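Local structure of fumarate lyase (Mesorhizobium sp., 3C8T) at residues 41-55 with 91-103. The protein belongs to the fumarate lyase superfamily of largely helical enzymes, forming an assembly of four chains. Residues are numbered along the deposited sequence; the frame is centred on the assembly and turned at random.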
loop_
_atom_site.group_PDB
_atom_site.type_symbol
_atom_site.label_atom_id
_atom_site.label_comp_id
_atom_site.label_asym_id
_atom_site.label_seq_id
_atom_site.Cartn_x
_atom_site.Cartn_y
_atom_site.Cartn_z
ATOM N N GLN A 41 -33.908 -4.782 -27.331
ATOM C CA GLN A 41 -35.073 -5.542 -26.974
ATOM C C GLN A 41 -36.170 -5.499 -28.054
ATOM O O GLN A 41 -36.910 -6.455 -28.214
ATOM C CB GLN A 41 -35.568 -5.082 -25.606
ATOM C CG GLN A 41 -34.773 -5.727 -24.488
ATOM C CD GLN A 41 -34.989 -5.093 -23.162
ATOM O OE1 GLN A 41 -35.356 -3.912 -23.076
ATOM N NE2 GLN A 41 -34.768 -5.870 -22.096
ATOM N N ALA A 42 -36.252 -4.397 -28.808
ATOM C CA ALA A 42 -37.269 -4.257 -29.833
ATOM C C ALA A 42 -36.933 -5.148 -31.008
ATOM O O ALA A 42 -37.834 -5.762 -31.592
ATOM C CB ALA A 42 -37.409 -2.830 -30.265
ATOM N N ARG A 43 -35.643 -5.231 -31.349
ATOM C CA ARG A 43 -35.174 -6.172 -32.375
ATOM C C ARG A 43 -35.419 -7.641 -32.030
ATOM O O ARG A 43 -35.650 -8.450 -32.917
ATOM C CB ARG A 43 -33.695 -5.974 -32.695
ATOM C CG ARG A 43 -33.425 -4.766 -33.559
ATOM C CD ARG A 43 -32.102 -4.883 -34.291
ATOM N NE ARG A 43 -30.977 -5.022 -33.377
ATOM C CZ ARG A 43 -30.310 -4.009 -32.822
ATOM N NH1 ARG A 43 -30.646 -2.740 -33.069
ATOM N NH2 ARG A 43 -29.296 -4.279 -32.006
ATOM N N LEU A 44 -35.347 -7.994 -30.758
ATOM C CA LEU A 44 -35.566 -9.384 -30.353
ATOM C C LEU A 44 -37.033 -9.629 -30.028
ATOM O O LEU A 44 -37.381 -10.672 -29.482
ATOM C CB LEU A 44 -34.696 -9.751 -29.134
ATOM C CG LEU A 44 -33.172 -9.732 -29.328
ATOM C CD1 LEU A 44 -32.460 -9.403 -28.039
ATOM C CD2 LEU A 44 -32.647 -11.055 -29.930
ATOM N N GLY A 45 -37.876 -8.640 -30.316
ATOM C CA GLY A 45 -39.322 -8.718 -30.065
ATOM C C GLY A 45 -39.702 -8.774 -28.596
ATOM O O GLY A 45 -40.732 -9.339 -28.234
ATOM N N ILE A 46 -38.886 -8.183 -27.734
ATOM C CA ILE A 46 -39.125 -8.330 -26.299
ATOM C C ILE A 46 -39.970 -7.192 -25.761
ATOM O O ILE A 46 -40.748 -7.368 -24.815
ATOM C CB ILE A 46 -37.818 -8.583 -25.498
ATOM C CG1 ILE A 46 -37.379 -10.028 -25.735
ATOM C CG2 ILE A 46 -38.024 -8.360 -24.004
ATOM C CD1 ILE A 46 -35.944 -10.264 -25.450
ATOM N N ILE A 47 -39.820 -6.034 -26.386
ATOM C CA ILE A 47 -40.675 -4.893 -26.112
ATOM C C ILE A 47 -41.177 -4.455 -27.494
ATOM O O ILE A 47 -40.536 -4.811 -28.479
ATOM C CB ILE A 47 -39.922 -3.742 -25.376
ATOM C CG1 ILE A 47 -38.792 -3.163 -26.244
ATOM C CG2 ILE A 47 -39.394 -4.204 -23.990
ATOM C CD1 ILE A 47 -38.426 -1.743 -25.851
ATOM N N PRO A 48 -42.342 -3.760 -27.576
ATOM C CA PRO A 48 -42.847 -3.156 -28.821
ATOM C C PRO A 48 -41.867 -2.245 -29.556
ATOM O O PRO A 48 -41.173 -1.438 -28.927
ATOM C CB PRO A 48 -44.038 -2.297 -28.364
ATOM C CG PRO A 48 -44.115 -2.432 -26.866
ATOM C CD PRO A 48 -43.316 -3.614 -26.470
ATOM N N GLU A 49 -41.880 -2.343 -30.883
ATOM C CA GLU A 49 -41.018 -1.532 -31.735
ATOM C C GLU A 49 -41.256 -0.038 -31.597
ATOM O O GLU A 49 -40.321 0.722 -31.708
ATOM C CB GLU A 49 -41.150 -1.957 -33.204
ATOM C CG GLU A 49 -40.293 -3.153 -33.573
ATOM C CD GLU A 49 -40.544 -3.629 -35.006
ATOM O OE1 GLU A 49 -41.587 -4.274 -35.268
ATOM O OE2 GLU A 49 -39.682 -3.363 -35.873
ATOM N N ASP A 50 -42.498 0.384 -31.358
ATOM C CA ASP A 50 -42.797 1.818 -31.159
ATOM C C ASP A 50 -42.401 2.318 -29.781
ATOM O O ASP A 50 -42.174 3.510 -29.567
ATOM C CB ASP A 50 -44.265 2.145 -31.431
ATOM C CG ASP A 50 -45.201 0.957 -31.164
ATOM O OD1 ASP A 50 -45.446 0.601 -29.977
ATOM O OD2 ASP A 50 -45.687 0.372 -32.164
ATOM N N ALA A 51 -42.309 1.400 -28.834
ATOM C CA ALA A 51 -41.823 1.758 -27.523
ATOM C C ALA A 51 -40.335 2.118 -27.620
ATOM O O ALA A 51 -39.902 3.110 -27.045
ATOM C CB ALA A 51 -42.062 0.614 -26.548
ATOM N N ALA A 52 -39.566 1.323 -28.361
ATOM C CA ALA A 52 -38.124 1.610 -28.572
ATOM C C ALA A 52 -37.902 2.866 -29.415
ATOM O O ALA A 52 -37.059 3.699 -29.081
ATOM C CB ALA A 52 -37.374 0.376 -29.174
ATOM N N ALA A 53 -38.688 3.010 -30.490
ATOM C CA ALA A 53 -38.666 4.216 -31.324
ATOM C C ALA A 53 -38.919 5.455 -30.470
ATOM O O ALA A 53 -38.205 6.450 -30.568
ATOM C CB ALA A 53 -39.718 4.099 -32.438
ATOM N N GLY A 54 -39.934 5.366 -29.611
ATOM C CA GLY A 54 -40.323 6.461 -28.715
ATOM C C GLY A 54 -39.194 6.763 -27.748
ATOM O O GLY A 54 -38.843 7.909 -27.531
ATOM N N ILE A 55 -38.619 5.721 -27.167
ATOM C CA ILE A 55 -37.483 5.903 -26.267
ATOM C C ILE A 55 -36.292 6.532 -27.026
ATOM O O ILE A 55 -35.672 7.471 -26.532
ATOM C CB ILE A 55 -37.078 4.553 -25.579
ATOM C CG1 ILE A 55 -38.046 4.219 -24.424
ATOM C CG2 ILE A 55 -35.588 4.574 -25.085
ATOM C CD1 ILE A 55 -38.203 2.752 -24.214
ATOM N N ALA A 91 -40.394 10.777 -22.060
ATOM C CA ALA A 91 -40.759 9.943 -23.224
ATOM C C ALA A 91 -42.263 9.647 -23.353
ATOM O O ALA A 91 -42.694 9.046 -24.350
ATOM C CB ALA A 91 -39.970 8.626 -23.223
ATOM N N GLY A 92 -43.041 10.013 -22.334
ATOM C CA GLY A 92 -44.454 9.664 -22.297
ATOM C C GLY A 92 -44.708 8.182 -22.147
ATOM O O GLY A 92 -44.074 7.526 -21.330
ATOM N N GLU A 93 -45.642 7.654 -22.928
ATOM C CA GLU A 93 -46.055 6.249 -22.796
ATOM C C GLU A 93 -44.957 5.218 -23.088
ATOM O O GLU A 93 -44.863 4.194 -22.403
ATOM C CB GLU A 93 -47.287 5.953 -23.652
ATOM C CG GLU A 93 -48.599 6.355 -22.972
ATOM C CD GLU A 93 -48.920 5.474 -21.770
ATOM O OE1 GLU A 93 -49.135 4.244 -21.974
ATOM O OE2 GLU A 93 -48.958 6.016 -20.629
ATOM N N ALA A 94 -44.123 5.494 -24.089
ATOM C CA ALA A 94 -43.023 4.597 -24.445
ATOM C C ALA A 94 -41.997 4.405 -23.298
ATOM O O ALA A 94 -41.254 3.422 -23.292
ATOM C CB ALA A 94 -42.331 5.095 -25.726
ATOM N N GLY A 95 -41.982 5.327 -22.334
ATOM C CA GLY A 95 -41.036 5.305 -21.235
ATOM C C GLY A 95 -41.274 4.157 -20.270
ATOM O O GLY A 95 -40.405 3.806 -19.448
ATOM N N LYS A 96 -42.455 3.554 -20.365
ATOM C CA LYS A 96 -42.789 2.466 -19.479
ATOM C C LYS A 96 -42.005 1.202 -19.839
ATOM O O LYS A 96 -42.106 0.196 -19.125
ATOM C CB LYS A 96 -44.311 2.211 -19.470
ATOM C CG LYS A 96 -45.132 3.283 -18.677
ATOM C CD LYS A 96 -44.336 3.902 -17.457
ATOM C CE LYS A 96 -44.341 3.052 -16.143
ATOM N NZ LYS A 96 -43.108 2.185 -15.868
ATOM N N TYR A 97 -41.231 1.234 -20.930
ATOM C CA TYR A 97 -40.453 0.044 -21.282
ATOM C C TYR A 97 -38.968 0.174 -21.049
ATOM O O TYR A 97 -38.194 -0.707 -21.444
ATOM C CB TYR A 97 -40.709 -0.398 -22.711
ATOM C CG TYR A 97 -42.143 -0.774 -22.977
ATOM C CD1 TYR A 97 -42.573 -2.097 -22.871
ATOM C CD2 TYR A 97 -43.069 0.212 -23.324
ATOM C CE1 TYR A 97 -43.882 -2.429 -23.130
ATOM C CE2 TYR A 97 -44.364 -0.095 -23.575
ATOM C CZ TYR A 97 -44.771 -1.411 -23.486
ATOM O OH TYR A 97 -46.087 -1.686 -23.756
ATOM N N LEU A 98 -38.597 1.262 -20.388
ATOM C CA LEU A 98 -37.224 1.586 -20.062
ATOM C C LEU A 98 -36.714 0.629 -18.987
ATOM O O LEU A 98 -37.514 0.092 -18.198
ATOM C CB LEU A 98 -37.172 3.015 -19.538
ATOM C CG LEU A 98 -36.503 4.258 -20.164
ATOM C CD1 LEU A 98 -35.822 4.074 -21.498
ATOM C CD2 LEU A 98 -37.481 5.425 -20.188
ATOM N N HIS A 99 -35.394 0.400 -18.972
ATOM C CA HIS A 99 -34.759 -0.357 -17.901
ATOM C C HIS A 99 -35.536 -1.644 -17.720
ATOM O O HIS A 99 -36.006 -1.942 -16.622
ATOM C CB HIS A 99 -34.797 0.481 -16.615
ATOM C CG HIS A 99 -33.870 0.017 -15.533
ATOM N ND1 HIS A 99 -32.555 0.425 -15.454
ATOM C CD2 HIS A 99 -34.089 -0.766 -14.446
ATOM C CE1 HIS A 99 -31.995 -0.101 -14.379
ATOM N NE2 HIS A 99 -32.906 -0.826 -13.748
ATOM N N TRP A 100 -35.714 -2.401 -18.793
ATOM C CA TRP A 100 -36.565 -3.597 -18.730
ATOM C C TRP A 100 -35.657 -4.770 -18.496
ATOM O O TRP A 100 -34.875 -5.126 -19.374
ATOM C CB TRP A 100 -37.297 -3.744 -20.061
ATOM C CG TRP A 100 -38.317 -4.841 -20.174
ATOM C CD1 TRP A 100 -38.104 -6.146 -20.571
ATOM C CD2 TRP A 100 -39.721 -4.718 -19.947
ATOM N NE1 TRP A 100 -39.292 -6.845 -20.573
ATOM C CE2 TRP A 100 -40.302 -5.991 -20.208
ATOM C CE3 TRP A 100 -40.546 -3.661 -19.548
ATOM C CZ2 TRP A 100 -41.680 -6.228 -20.083
ATOM C CZ3 TRP A 100 -41.911 -3.893 -19.420
ATOM C CH2 TRP A 100 -42.467 -5.178 -19.696
ATOM N N GLY A 101 -35.719 -5.340 -17.296
ATOM C CA GLY A 101 -34.884 -6.477 -16.934
ATOM C C GLY A 101 -33.493 -6.101 -16.439
ATOM O O GLY A 101 -32.758 -6.975 -16.007
ATOM N N ALA A 102 -33.159 -4.810 -16.500
ATOM C CA ALA A 102 -31.906 -4.236 -15.998
ATOM C C ALA A 102 -31.851 -4.066 -14.474
ATOM O O ALA A 102 -32.870 -3.833 -13.842
ATOM C CB ALA A 102 -31.658 -2.867 -16.668
ATOM N N THR A 103 -30.646 -4.172 -13.902
ATOM C CA THR A 103 -30.369 -3.682 -12.566
ATOM C C THR A 103 -29.439 -2.438 -12.666
ATOM O O THR A 103 -28.809 -2.163 -13.711
ATOM C CB THR A 103 -29.780 -4.782 -11.622
ATOM O OG1 THR A 103 -29.781 -4.306 -10.261
ATOM C CG2 THR A 103 -28.322 -5.143 -11.994
HETATM O O HOH W 1 -35.708 -1.453 -21.961
#
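Ile47 CG2 sits in the corner formed by two aromatic side chains of the 91-103 segment, 8° off the normal of the five-membered ring of Trp100 and 4.0 Å from its centroid, a CH-pi contact over the face, while also touching Tyr97 at CD1. The branch reaches both because CG1 takes the place between backbone N and carbonyl carbon (chi1 63°), turning CG2 anti to the carbonyl carbon. A Schellman motif with Gly45 as its C-prime residue ends helix 23-43 just before this turn; the facing loop links helices 80-91 and 104-140, at one end of the elongated, mainly helical subunit.

The pyrrolidine of Pro48, at the N-cap position of helix 49-61, lies across the Tyr97 side chain, with CG over one ring face. Ala51 CB approaches Tyr97 CD2 obliquely at 3.4 Å. Farther along this helix, Ala94 CB rests on Gly54 CA, 3.9 Å away, where no side chain intervenes. Ile55 CG2 meets Leu98 CD1 at 3.6 Å, the two side chains running antiparallel alongside each other, and Leu98 continues onto Leu87 of helix 80-91.

At the polar edge, Trp100 also packs on Arg379 of the second subunit, whose guanidinium donates hydrogen bonds to the carbonyls of Lys96, Leu98 and His99. The buried Gln41 amide stands nearly perpendicular to the indole. A water within hydrogen-bonding distance of Gln41 OE1 and Tyr97 O bridges the two segments, while Gln41 NE2 gives a nearly straight hydrogen bond (167°) to Trp100 O at 2.8 Å, the acceptor lying in the amide plane.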